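Local coordinates for protein iminosuccinate reductase (Paracoccus denitrificans, PDB 6RQA) that catalyses the NADH-dependent reduction of iminosuccinate to L-aspartate, which regenerates the amino donor of the beta-hydroxyaspartate cycle used in glycolate and glyoxylate assimilation, at residues A[148-153]-A[175-180]; A[162-167]-A[187-192]; A[212-217]-A[234-239]; A[226-231]-A[252-257]. One frame throughout, in Å; residues are numbered along the deposited sequence.

How the contacts relate
The four contacts follow the NAD-binding half of the chain and form two crossed pairs. Contact 1 closes the loop from strand 150-154 through helix 158-170 to strand 175-179. Contact 2 starts inside that loop and ends beyond it, joining helix 158-170 to helix 186-195, so the two cross. Met164 packs on Met153 and Val176 where they meet. Contact 3 closes the loop between strands 214-217 and 235-239, neighbours in the same parallel sheet, where strand 214-217 also lies beside strand 150-154. Contact 4 closes the chain from loop 226-231 to helix 252-256. It crosses contact 3, since strand 235-239 lies between its two segments, and the two contacts touch.

Contact 1: residues A[148-153]-A[175-180]; sequences AKVLGM and KVIGWN. With NAD (nicotinamide-adenine-dinucleotide), chain C.
Val150 and Ile177 meet on one face of two neighbouring parallel strands, and their side chains cross at about a right angle. Val150 CG1 lies 3.8 Å from Ile177 CD1. Ile177 places CG1 between its backbone N and carbonyl carbon (chi1 54°), which brings the ethyl arm over toward the valine. Lys175 starts on this face too, but its extended chain runs away to a salt bridge with Glu201. The other face carries Leu151, Met153 and Val176. Here Met153 CG approaches Val176 CG1 at 4.0 Å, at a slant. The methionine then bends at chi2 and chi3, so its sulfur and methyl turn away from the valine. Leu151 CB is 4.4 Å from Val176 CG2. Helix 158-170 covers this second face, with Ala167 on Leu151.

Strands 150-154 and 175-179 and the connecting helix 158-170 form a parallel beta-alpha-beta unit of the Rossmann-type domain. Backbone bonds pass back and forth between the strands. Leu151 N donates to Lys175 O at 3.0 Å, and Ile177 N returns a bond to Leu151 O at 3.0 Å. Met153 N reaches Ile177 O at 2.9 Å, and Trp179 N closes the ladder on Met153 O, also at 2.9 Å. Gly152 and Gly178 bring no side chain to either face. Just past the second strand, Asn180 binds NAD, its amide group lying by the 2'-hydroxyl (O2B) of the adenosine ribose. Within the protein, Asn180 OD1 accepts from Ala156 N, and ND2 donates to His182 O. These bonds hold the amide in place beside the ribose.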
# COMPACT_ATOMS: atom_id res chain seq x y z
N ALA A 148 -22.02 -15.78 30.88
CA ALA A 148 -20.81 -15.14 31.38
C ALA A 148 -21.19 -13.94 32.24
O ALA A 148 -21.88 -13.03 31.77
CB ALA A 148 -19.91 -14.72 30.23
N LYS A 149 -20.74 -13.94 33.49
CA LYS A 149 -21.12 -12.92 34.46
C LYS A 149 -20.01 -11.92 34.77
O LYS A 149 -20.32 -10.79 35.15
CB LYS A 149 -21.58 -13.57 35.76
CG LYS A 149 -22.60 -14.69 35.57
CD LYS A 149 -22.77 -15.52 36.83
CE LYS A 149 -23.60 -14.80 37.87
NZ LYS A 149 -25.02 -14.64 37.42
N VAL A 150 -18.75 -12.32 34.63
CA VAL A 150 -17.62 -11.49 35.02
C VAL A 150 -16.71 -11.30 33.81
O VAL A 150 -16.28 -12.28 33.19
CB VAL A 150 -16.83 -12.10 36.19
CG1 VAL A 150 -15.60 -11.27 36.50
CG2 VAL A 150 -17.72 -12.21 37.42
N LEU A 151 -16.41 -10.04 33.50
CA LEU A 151 -15.52 -9.68 32.40
C LEU A 151 -14.15 -9.32 32.97
O LEU A 151 -14.05 -8.50 33.89
CB LEU A 151 -16.08 -8.52 31.60
CG LEU A 151 -15.18 -7.92 30.52
CD1 LEU A 151 -14.94 -8.93 29.40
CD2 LEU A 151 -15.79 -6.64 29.97
N GLY A 152 -13.10 -9.93 32.42
CA GLY A 152 -11.75 -9.65 32.86
C GLY A 152 -10.95 -8.85 31.86
O GLY A 152 -10.78 -9.27 30.71
N MET A 153 -10.45 -7.69 32.28
CA MET A 153 -9.69 -6.79 31.42
C MET A 153 -8.22 -6.88 31.79
O MET A 153 -7.83 -6.55 32.91
CB MET A 153 -10.19 -5.35 31.55
CG MET A 153 -11.61 -5.13 31.09
SD MET A 153 -11.83 -5.43 29.33
CE MET A 153 -10.70 -4.22 28.64
N LYS A 175 -20.08 -7.81 36.53
CA LYS A 175 -18.92 -7.26 37.21
C LYS A 175 -17.76 -7.21 36.23
O LYS A 175 -17.68 -8.02 35.30
CB LYS A 175 -18.56 -8.09 38.45
CG LYS A 175 -17.47 -7.50 39.32
CD LYS A 175 -17.14 -8.41 40.49
CE LYS A 175 -16.05 -7.82 41.36
NZ LYS A 175 -15.71 -8.71 42.51
N VAL A 176 -16.86 -6.25 36.44
CA VAL A 176 -15.65 -6.11 35.65
C VAL A 176 -14.46 -6.11 36.60
O VAL A 176 -14.38 -5.26 37.49
CB VAL A 176 -15.66 -4.83 34.79
CG1 VAL A 176 -14.38 -4.74 33.96
CG2 VAL A 176 -16.88 -4.80 33.89
N ILE A 177 -13.54 -7.05 36.41
CA ILE A 177 -12.28 -7.09 37.14
C ILE A 177 -11.16 -6.79 36.15
O ILE A 177 -11.20 -7.22 34.99
CB ILE A 177 -12.06 -8.45 37.84
CG1 ILE A 177 -12.18 -9.60 36.84
CG2 ILE A 177 -13.05 -8.62 38.99
CD1 ILE A 177 -11.98 -10.97 37.46
N GLY A 178 -10.15 -6.05 36.61
CA GLY A 178 -9.10 -5.59 35.73
C GLY A 178 -7.73 -5.76 36.35
O GLY A 178 -7.57 -5.80 37.57
N TRP A 179 -6.73 -5.84 35.47
CA TRP A 179 -5.33 -5.91 35.87
C TRP A 179 -4.51 -5.19 34.81
O TRP A 179 -4.82 -5.27 33.61
CB TRP A 179 -4.86 -7.35 36.03
CG TRP A 179 -3.41 -7.47 36.41
CD1 TRP A 179 -2.88 -7.50 37.67
CD2 TRP A 179 -2.29 -7.57 35.51
NE1 TRP A 179 -1.52 -7.62 37.61
CE2 TRP A 179 -1.13 -7.66 36.30
CE3 TRP A 179 -2.17 -7.59 34.12
CZ2 TRP A 179 0.14 -7.77 35.74
CZ3 TRP A 179 -0.90 -7.70 33.56
CH2 TRP A 179 0.23 -7.79 34.37
N ASN A 180 -3.46 -4.50 35.24
CA ASN A 180 -2.61 -3.74 34.35
C ASN A 180 -1.16 -3.85 34.82
O ASN A 180 -0.90 -3.82 36.03
CB ASN A 180 -3.03 -2.27 34.29
CG ASN A 180 -2.49 -1.55 33.07
OD1 ASN A 180 -2.53 -2.07 31.96
ND2 ASN A 180 -1.97 -0.34 33.28
PA NAD C . -1.33 1.75 24.91
O1A NAD C . 0.16 1.86 24.91
O2A NAD C . -2.40 2.77 25.12
O5B NAD C . -1.49 0.81 26.36
C5B NAD C . -0.49 -0.14 26.34
C4B NAD C . -0.65 -1.03 27.55
O4B NAD C . 0.28 -2.09 27.43
C3B NAD C . -0.21 -0.17 28.74
O3B NAD C . -1.38 0.42 29.20
C2B NAD C . 0.33 -1.24 29.70
O2B NAD C . -0.67 -1.79 30.49
C1B NAD C . 0.84 -2.36 28.71
N9A NAD C . 2.29 -2.31 28.54
C8A NAD C . 3.11 -1.27 28.05
N7A NAD C . 4.40 -1.60 28.04
C5A NAD C . 4.44 -2.92 28.54
C6A NAD C . 5.50 -3.83 28.77
N6A NAD C . 6.78 -3.45 28.49
N1A NAD C . 5.25 -5.08 29.28
C2A NAD C . 3.93 -5.37 29.54
N3A NAD C . 2.83 -4.62 29.37
C4A NAD C . 3.13 -3.38 28.86
O3 NAD C . -1.48 0.76 23.65
PN NAD C . -2.93 0.70 23.00
O1N NAD C . -4.15 0.56 23.87
O2N NAD C . -2.70 1.53 21.79
O5D NAD C . -3.01 -0.87 22.16
C5D NAD C . -2.30 -1.75 22.91
C4D NAD C . -2.01 -2.97 22.07
O4D NAD C . -3.13 -3.19 21.18
C3D NAD C . -0.79 -2.61 21.17
O3D NAD C . 0.10 -3.66 21.30
C2D NAD C . -1.40 -2.56 19.75
O2D NAD C . -0.60 -3.12 18.77
C1D NAD C . -2.58 -3.54 19.96
N1N NAD C . -3.63 -3.29 18.90
C2N NAD C . -4.21 -4.40 18.35
C3N NAD C . -5.18 -4.25 17.37
C7N NAD C . -5.76 -5.51 16.83
O7N NAD C . -6.62 -5.51 15.95
N7N NAD C . -5.28 -6.68 17.36
C4N NAD C . -5.56 -2.97 16.95
C5N NAD C . -4.95 -1.86 17.53
C6N NAD C . -3.97 -2.02 18.51

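Contact 2: residues A[162-167]-A[187-192]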
# COMPACT_ATOMS: atom_id res chain seq x y z
N PHE A 162 -12.53 1.22 24.76
CA PHE A 162 -13.36 0.78 23.65
C PHE A 162 -13.69 -0.70 23.74
O PHE A 162 -14.80 -1.13 23.41
CB PHE A 162 -12.67 1.10 22.32
CG PHE A 162 -12.36 2.56 22.14
CD1 PHE A 162 -13.29 3.41 21.58
CD2 PHE A 162 -11.13 3.07 22.53
CE1 PHE A 162 -13.01 4.75 21.42
CE2 PHE A 162 -10.84 4.41 22.37
CZ PHE A 162 -11.78 5.25 21.81
N GLN A 163 -12.73 -1.51 24.21
CA GLN A 163 -12.97 -2.94 24.35
C GLN A 163 -14.06 -3.20 25.39
O GLN A 163 -14.92 -4.07 25.19
CB GLN A 163 -11.68 -3.66 24.74
CG GLN A 163 -10.52 -3.44 23.77
CD GLN A 163 -10.75 -4.08 22.41
OE1 GLN A 163 -11.40 -5.12 22.30
NE2 GLN A 163 -10.22 -3.45 21.37
N MET A 164 -14.05 -2.46 26.49
CA MET A 164 -15.04 -2.69 27.54
C MET A 164 -16.43 -2.26 27.10
O MET A 164 -17.42 -2.94 27.39
CB MET A 164 -14.63 -1.95 28.82
CG MET A 164 -15.49 -2.30 30.03
SD MET A 164 -15.01 -1.42 31.53
CE MET A 164 -13.31 -1.93 31.71
N ARG A 165 -16.53 -1.13 26.39
CA ARG A 165 -17.83 -0.66 25.93
C ARG A 165 -18.43 -1.62 24.90
O ARG A 165 -19.63 -1.92 24.95
CB ARG A 165 -17.72 0.74 25.34
CG ARG A 165 -17.64 1.85 26.39
CD ARG A 165 -17.79 3.22 25.76
NE ARG A 165 -16.57 3.67 25.09
CZ ARG A 165 -15.66 4.45 25.65
NH1 ARG A 165 -15.83 4.89 26.89
NH2 ARG A 165 -14.58 4.81 24.97
N ALA A 166 -17.61 -2.13 23.98
CA ALA A 166 -18.12 -3.05 22.97
C ALA A 166 -18.51 -4.39 23.58
O ALA A 166 -19.46 -5.03 23.12
CB ALA A 166 -17.09 -3.24 21.86
N ALA A 167 -17.79 -4.83 24.61
CA ALA A 167 -18.11 -6.10 25.25
C ALA A 167 -19.40 -6.00 26.05
O ALA A 167 -20.23 -6.92 26.03
CB ALA A 167 -16.96 -6.55 26.14
N SER A 187 -7.49 3.41 36.58
CA SER A 187 -8.59 4.37 36.68
C SER A 187 -9.37 4.47 35.38
O SER A 187 -10.56 4.80 35.40
CB SER A 187 -8.05 5.74 37.09
OG SER A 187 -7.04 6.17 36.19
N ARG A 188 -8.72 4.19 34.25
CA ARG A 188 -9.42 4.22 32.97
C ARG A 188 -10.45 3.09 32.87
O ARG A 188 -11.52 3.27 32.28
CB ARG A 188 -8.42 4.14 31.82
CG ARG A 188 -9.03 4.24 30.44
CD ARG A 188 -7.95 4.49 29.39
NE ARG A 188 -8.49 4.45 28.03
CZ ARG A 188 -8.96 5.50 27.38
NH1 ARG A 188 -9.42 5.37 26.15
NH2 ARG A 188 -8.97 6.69 27.97
N LEU A 189 -10.14 1.93 33.45
CA LEU A 189 -11.10 0.83 33.46
C LEU A 189 -12.26 1.12 34.41
O LEU A 189 -13.42 0.84 34.08
CB LEU A 189 -10.41 -0.48 33.84
CG LEU A 189 -9.29 -0.97 32.92
CD1 LEU A 189 -8.75 -2.30 33.41
CD2 LEU A 189 -9.77 -1.06 31.48
N ALA A 190 -11.96 1.68 35.58
CA ALA A 190 -13.02 1.97 36.54
C ALA A 190 -13.96 3.06 36.03
O ALA A 190 -15.18 2.96 36.20
CB ALA A 190 -12.41 2.37 37.89
N ASP A 191 -13.41 4.09 35.39
CA ASP A 191 -14.24 5.18 34.88
C ASP A 191 -15.23 4.67 33.84
O ASP A 191 -16.42 4.97 33.91
CB ASP A 191 -13.35 6.28 34.29
CG ASP A 191 -12.66 7.10 35.36
OD1 ASP A 191 -12.90 6.84 36.56
OD2 ASP A 191 -11.88 8.01 35.00
N THR A 192 -14.75 3.89 32.86
CA THR A 192 -15.64 3.37 31.84
C THR A 192 -16.60 2.33 32.40
O THR A 192 -17.74 2.22 31.94
CB THR A 192 -14.83 2.78 30.68
OG1 THR A 192 -13.96 1.76 31.17
CG2 THR A 192 -14.00 3.87 30.02
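In the Rossmann-type domain, the helices after the first two strands pack side by side, and Met164 of helix 158-170 reaches across to Leu189 and Thr192 of helix 186-195. The axes of segments 162-167 and 187-192 approach to 10.1 Å, at an angle of 29°. Met164 points at the other helix and stays extended through CG and SD. It bends only at its last torsion (chi3 -59°), which lays the CE methyl against Leu189 CD2 at 3.7 Å. The sulfur comes beside the Thr192 hydroxyl, with SD 3.4 Å from OG1. That hydroxyl is turned back over its own helix, and the methyl CG2 points elsewhere, to Arg165 NH1 at 3.8 Å.

A second, looser meeting joins Phe162 and Arg188. Arg188 runs extended from CG to NE toward Phe162, where its NH1 is 4.2 Å from the ring atom CE2. The ring carbon lies at the edge of the guanidinium, and the two planes are 51° apart. NH1 of Arg188 is held by the carbonyl of His158, an NAD-binding residue, so this arginine links the second helix to the start of the first. On the sheet side, Leu189 rests on Met153 of strand 150-154. Two neighbouring helices lying on one face of a parallel sheet, each following its strand, are typical of the Rossmann fold.

Contact 3: residues A[212-217]-A[234-239]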
# COMPACT_ATOMS: atom_id res chain seq x y z
N ALA A 212 -12.89 -14.54 35.91
CA ALA A 212 -13.39 -13.88 34.71
C ALA A 212 -13.85 -14.93 33.71
O ALA A 212 -13.05 -15.77 33.28
CB ALA A 212 -12.32 -12.98 34.10
N ASP A 213 -15.13 -14.87 33.35
CA ASP A 213 -15.66 -15.78 32.34
C ASP A 213 -15.24 -15.37 30.93
O ASP A 213 -15.03 -16.23 30.07
CB ASP A 213 -17.19 -15.82 32.44
CG ASP A 213 -17.67 -16.03 33.86
OD1 ASP A 213 -17.03 -16.82 34.59
OD2 ASP A 213 -18.68 -15.41 34.25
N VAL A 214 -15.11 -14.07 30.69
CA VAL A 214 -14.59 -13.53 29.43
C VAL A 214 -13.39 -12.66 29.76
O VAL A 214 -13.48 -11.77 30.62
CB VAL A 214 -15.66 -12.74 28.66
CG1 VAL A 214 -15.05 -12.07 27.44
CG2 VAL A 214 -16.81 -13.64 28.26
N ILE A 215 -12.27 -12.90 29.08
CA ILE A 215 -11.03 -12.17 29.30
C ILE A 215 -10.65 -11.48 28.00
O ILE A 215 -10.64 -12.11 26.94
CB ILE A 215 -9.90 -13.10 29.78
CG1 ILE A 215 -10.27 -13.75 31.12
CG2 ILE A 215 -8.60 -12.33 29.92
CD1 ILE A 215 -9.21 -14.68 31.66
N VAL A 216 -10.34 -10.19 28.09
CA VAL A 216 -9.90 -9.39 26.95
C VAL A 216 -8.57 -8.75 27.31
O VAL A 216 -8.50 -7.93 28.24
CB VAL A 216 -10.93 -8.32 26.56
CG1 VAL A 216 -10.37 -7.42 25.48
CG2 VAL A 216 -12.22 -8.98 26.10
N SER A 217 -7.52 -9.11 26.59
CA SER A 217 -6.18 -8.56 26.79
C SER A 217 -5.86 -7.63 25.63
O SER A 217 -6.08 -7.98 24.46
CB SER A 217 -5.14 -9.67 26.89
OG SER A 217 -5.15 -10.50 25.74
N PRO A 234 -14.62 -22.63 32.68
CA PRO A 234 -14.94 -22.14 31.33
C PRO A 234 -14.56 -20.68 31.17
O PRO A 234 -14.96 -19.82 31.97
CB PRO A 234 -16.46 -22.35 31.23
CG PRO A 234 -16.77 -23.40 32.25
CD PRO A 234 -15.81 -23.17 33.37
N THR A 235 -13.78 -20.39 30.13
CA THR A 235 -13.25 -19.06 29.91
C THR A 235 -13.04 -18.83 28.42
O THR A 235 -12.55 -19.71 27.71
CB THR A 235 -11.92 -18.86 30.66
OG1 THR A 235 -12.13 -19.04 32.07
CG2 THR A 235 -11.37 -17.46 30.41
N HIS A 236 -13.42 -17.64 27.95
CA HIS A 236 -13.10 -17.18 26.61
C HIS A 236 -12.09 -16.04 26.71
O HIS A 236 -12.33 -15.06 27.43
CB HIS A 236 -14.34 -16.72 25.85
CG HIS A 236 -14.03 -15.99 24.58
ND1 HIS A 236 -13.31 -16.57 23.55
CD2 HIS A 236 -14.34 -14.74 24.17
CE1 HIS A 236 -13.19 -15.70 22.57
NE2 HIS A 236 -13.80 -14.58 22.92
N ILE A 237 -10.98 -16.16 26.00
CA ILE A 237 -9.90 -15.19 26.05
C ILE A 237 -9.81 -14.51 24.69
O ILE A 237 -9.48 -15.15 23.68
CB ILE A 237 -8.56 -15.85 26.42
CG1 ILE A 237 -8.70 -16.67 27.70
CG2 ILE A 237 -7.48 -14.79 26.58
CD1 ILE A 237 -7.45 -17.42 28.09
N ALA A 238 -10.11 -13.21 24.66
CA ALA A 238 -10.00 -12.41 23.44
C ALA A 238 -8.64 -11.71 23.47
O ALA A 238 -8.51 -10.61 24.01
CB ALA A 238 -11.15 -11.43 23.33
N ALA A 239 -7.63 -12.36 22.90
CA ALA A 239 -6.28 -11.81 22.86
C ALA A 239 -6.17 -10.84 21.69
O ALA A 239 -6.17 -11.25 20.53
CB ALA A 239 -5.25 -12.94 22.74
O HOH W 1 -14.74 -19.07 35.27
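The backbones of Asp213 to Ser217 and His236 to Ala238 are joined by four hydrogen bonds of a parallel ladder. His236 N donates to Asp213 O at 3.0 Å, and Ile215 N donates to His236 O. Ala238 N then bonds to Ile215 O, with an N-H...O angle of 169°. Ser217 N ends the series on Ala238 O at 3.1 Å, where the donor is tilted 34° from the carbonyl plane. Strand 214-217 is paired on its other edge as well: Val214 and Val216 use their backbone groups on Val150, Gly152 and Ile154.

Polar side chains find their partners mostly beyond the two strands. Asp213 OD2 accepts from the backbone N of both Lys149 and Val150, which ties the start of this strand to the neighbouring strand 150-154. A water lies 3.3 Å from Asp213 OD1 and may also bond weakly to Pro234 O, though it has more acceptors in reach than protons. Ser217 OG bonds to Glu249. The His236 ring is held at both nitrogens, ND1 by the hydroxyl of Thr308 and NE2 by that of Ser139.

Between the strands the side chains make apolar contacts. Ile215 CD1 slants onto Thr235 CG2 at 3.7 Å, and on the other face Val216 CG2 meets Ala238 CB at 3.8 Å. Ile215 and Ile237 are bridge partners, their CG2 methyls 4.3 Å apart. The buried histidine has a hydroxyl at each nitrogen and could donate from one while accepting at the other. Such a setting is consistent with a neutral ring.

Contact 4: residues A[226-231]-A[252-257]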
# COMPACT_ATOMS: atom_id res chain seq x y z
N LEU A 226 -0.84 -13.69 31.38
CA LEU A 226 -1.80 -14.67 31.85
C LEU A 226 -1.21 -16.06 31.67
O LEU A 226 -0.99 -16.52 30.54
CB LEU A 226 -3.12 -14.52 31.08
CG LEU A 226 -4.32 -15.33 31.59
CD1 LEU A 226 -4.67 -14.94 33.01
CD2 LEU A 226 -5.51 -15.14 30.66
N MET A 227 -0.95 -16.74 32.78
CA MET A 227 -0.28 -18.03 32.76
C MET A 227 -1.29 -19.16 32.57
O MET A 227 -2.51 -18.97 32.62
CB MET A 227 0.53 -18.24 34.04
CG MET A 227 1.61 -17.20 34.25
SD MET A 227 2.66 -17.01 32.80
CE MET A 227 3.37 -18.65 32.68
N ASN A 228 -0.76 -20.37 32.34
CA ASN A 228 -1.61 -21.52 32.05
C ASN A 228 -2.47 -21.88 33.25
O ASN A 228 -3.69 -22.07 33.12
CB ASN A 228 -0.75 -22.71 31.63
CG ASN A 228 -1.58 -23.91 31.24
OD1 ASN A 228 -2.69 -23.77 30.72
ND2 ASN A 228 -1.05 -25.10 31.49
N GLU A 229 -1.87 -21.98 34.44
CA GLU A 229 -2.61 -22.36 35.63
C GLU A 229 -3.45 -21.21 36.20
O GLU A 229 -4.20 -21.44 37.15
CB GLU A 229 -1.66 -22.89 36.70
CG GLU A 229 -1.05 -24.24 36.37
CD GLU A 229 -2.09 -25.28 36.01
OE1 GLU A 229 -2.39 -25.45 34.81
OE2 GLU A 229 -2.62 -25.94 36.93
N HIS A 230 -3.33 -20.00 35.65
CA HIS A 230 -4.20 -18.91 36.08
C HIS A 230 -5.64 -19.16 35.65
O HIS A 230 -6.58 -18.99 36.45
CB HIS A 230 -3.70 -17.58 35.51
CG HIS A 230 -2.51 -17.03 36.22
ND1 HIS A 230 -1.73 -16.02 35.70
CD2 HIS A 230 -1.96 -17.34 37.42
CE1 HIS A 230 -0.76 -15.73 36.54
NE2 HIS A 230 -0.87 -16.52 37.59
N VAL A 231 -5.84 -19.57 34.40
CA VAL A 231 -7.19 -19.74 33.86
C VAL A 231 -7.80 -21.01 34.44
O VAL A 231 -7.25 -22.10 34.30
CB VAL A 231 -7.15 -19.79 32.33
CG1 VAL A 231 -8.56 -19.95 31.77
CG2 VAL A 231 -6.50 -18.54 31.77
N PRO A 252 2.28 -19.82 26.28
CA PRO A 252 2.08 -20.77 25.17
C PRO A 252 1.44 -22.08 25.60
O PRO A 252 0.75 -22.72 24.79
CB PRO A 252 3.50 -20.97 24.63
CG PRO A 252 4.20 -19.70 24.96
CD PRO A 252 3.64 -19.25 26.28
N ALA A 253 1.65 -22.51 26.85
CA ALA A 253 0.98 -23.71 27.34
C ALA A 253 -0.53 -23.49 27.44
O ALA A 253 -1.32 -24.40 27.15
CB ALA A 253 1.55 -24.12 28.69
N LEU A 254 -0.95 -22.29 27.85
CA LEU A 254 -2.37 -21.96 27.87
C LEU A 254 -2.94 -21.91 26.46
O LEU A 254 -4.07 -22.36 26.22
CB LEU A 254 -2.58 -20.62 28.58
CG LEU A 254 -3.97 -19.99 28.50
CD1 LEU A 254 -5.01 -20.86 29.20
CD2 LEU A 254 -3.95 -18.59 29.09
N VAL A 255 -2.17 -21.38 25.51
CA VAL A 255 -2.60 -21.35 24.12
C VAL A 255 -2.72 -22.76 23.56
O VAL A 255 -3.56 -23.03 22.70
CB VAL A 255 -1.63 -20.49 23.29
CG1 VAL A 255 -2.09 -20.39 21.84
CG2 VAL A 255 -1.49 -19.10 23.90
N ALA A 256 -1.90 -23.69 24.06
CA ALA A 256 -1.88 -25.04 23.49
C ALA A 256 -3.12 -25.84 23.86
O ALA A 256 -3.55 -26.71 23.09
CB ALA A 256 -0.62 -25.78 23.93
N ARG A 257 -3.72 -25.58 25.02
CA ARG A 257 -4.85 -26.36 25.50
C ARG A 257 -6.20 -25.70 25.19
O ARG A 257 -7.23 -26.18 25.66
CB ARG A 257 -4.73 -26.62 27.00
CG ARG A 257 -5.19 -25.48 27.90
CD ARG A 257 -5.24 -25.94 29.35
NE ARG A 257 -6.34 -25.33 30.10
CZ ARG A 257 -6.20 -24.30 30.93
NH1 ARG A 257 -5.01 -23.74 31.11
NH2 ARG A 257 -7.26 -23.82 31.57
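Arg257 NH1 donates to the backbone carbonyl of Asn228, with NH1 2.9 Å from O and the donor above the carbonyl plane. The Asn228 side chain brings OD1 to the same nitrogen, but that distance is modelled so short that its length is doubtful. NH2 adds a bond to Val231 O at 3.2 Å, again from above the carbonyl plane. The guanidinium thus meets the loop with its edge. Its plane stands 52° from that of the Asn228 amide. Arg257 follows the last turn of helix 252-256, and its first torsion (chi1 82°) starts the chain back toward the loop.

Leu254 packs against the same loop. Its CB rests 3.7 Å from Asn228 CA. Farther out, CD2 touches Val231 CG2 at 3.7 Å, where the two side chains cross at about a right angle. Leu226 comes to the same methyl obliquely, its CD2 4.1 Å from Leu254 CD2. Ala253 CB packs on Asn228 CB at 4.0 Å.

Asp251, just before the helix, accepts from Asn228 N through OD2 and weakly from Ala253 N through OD1. The short helix 252-256 is thereby tied to the loop between strands 224-226 and 235-239. Leu226, Val231 and Leu254 all lie against Ile237 of strand 235-239, while Val231 and Arg257 also touch Val307 of the adjoining strand 307-311.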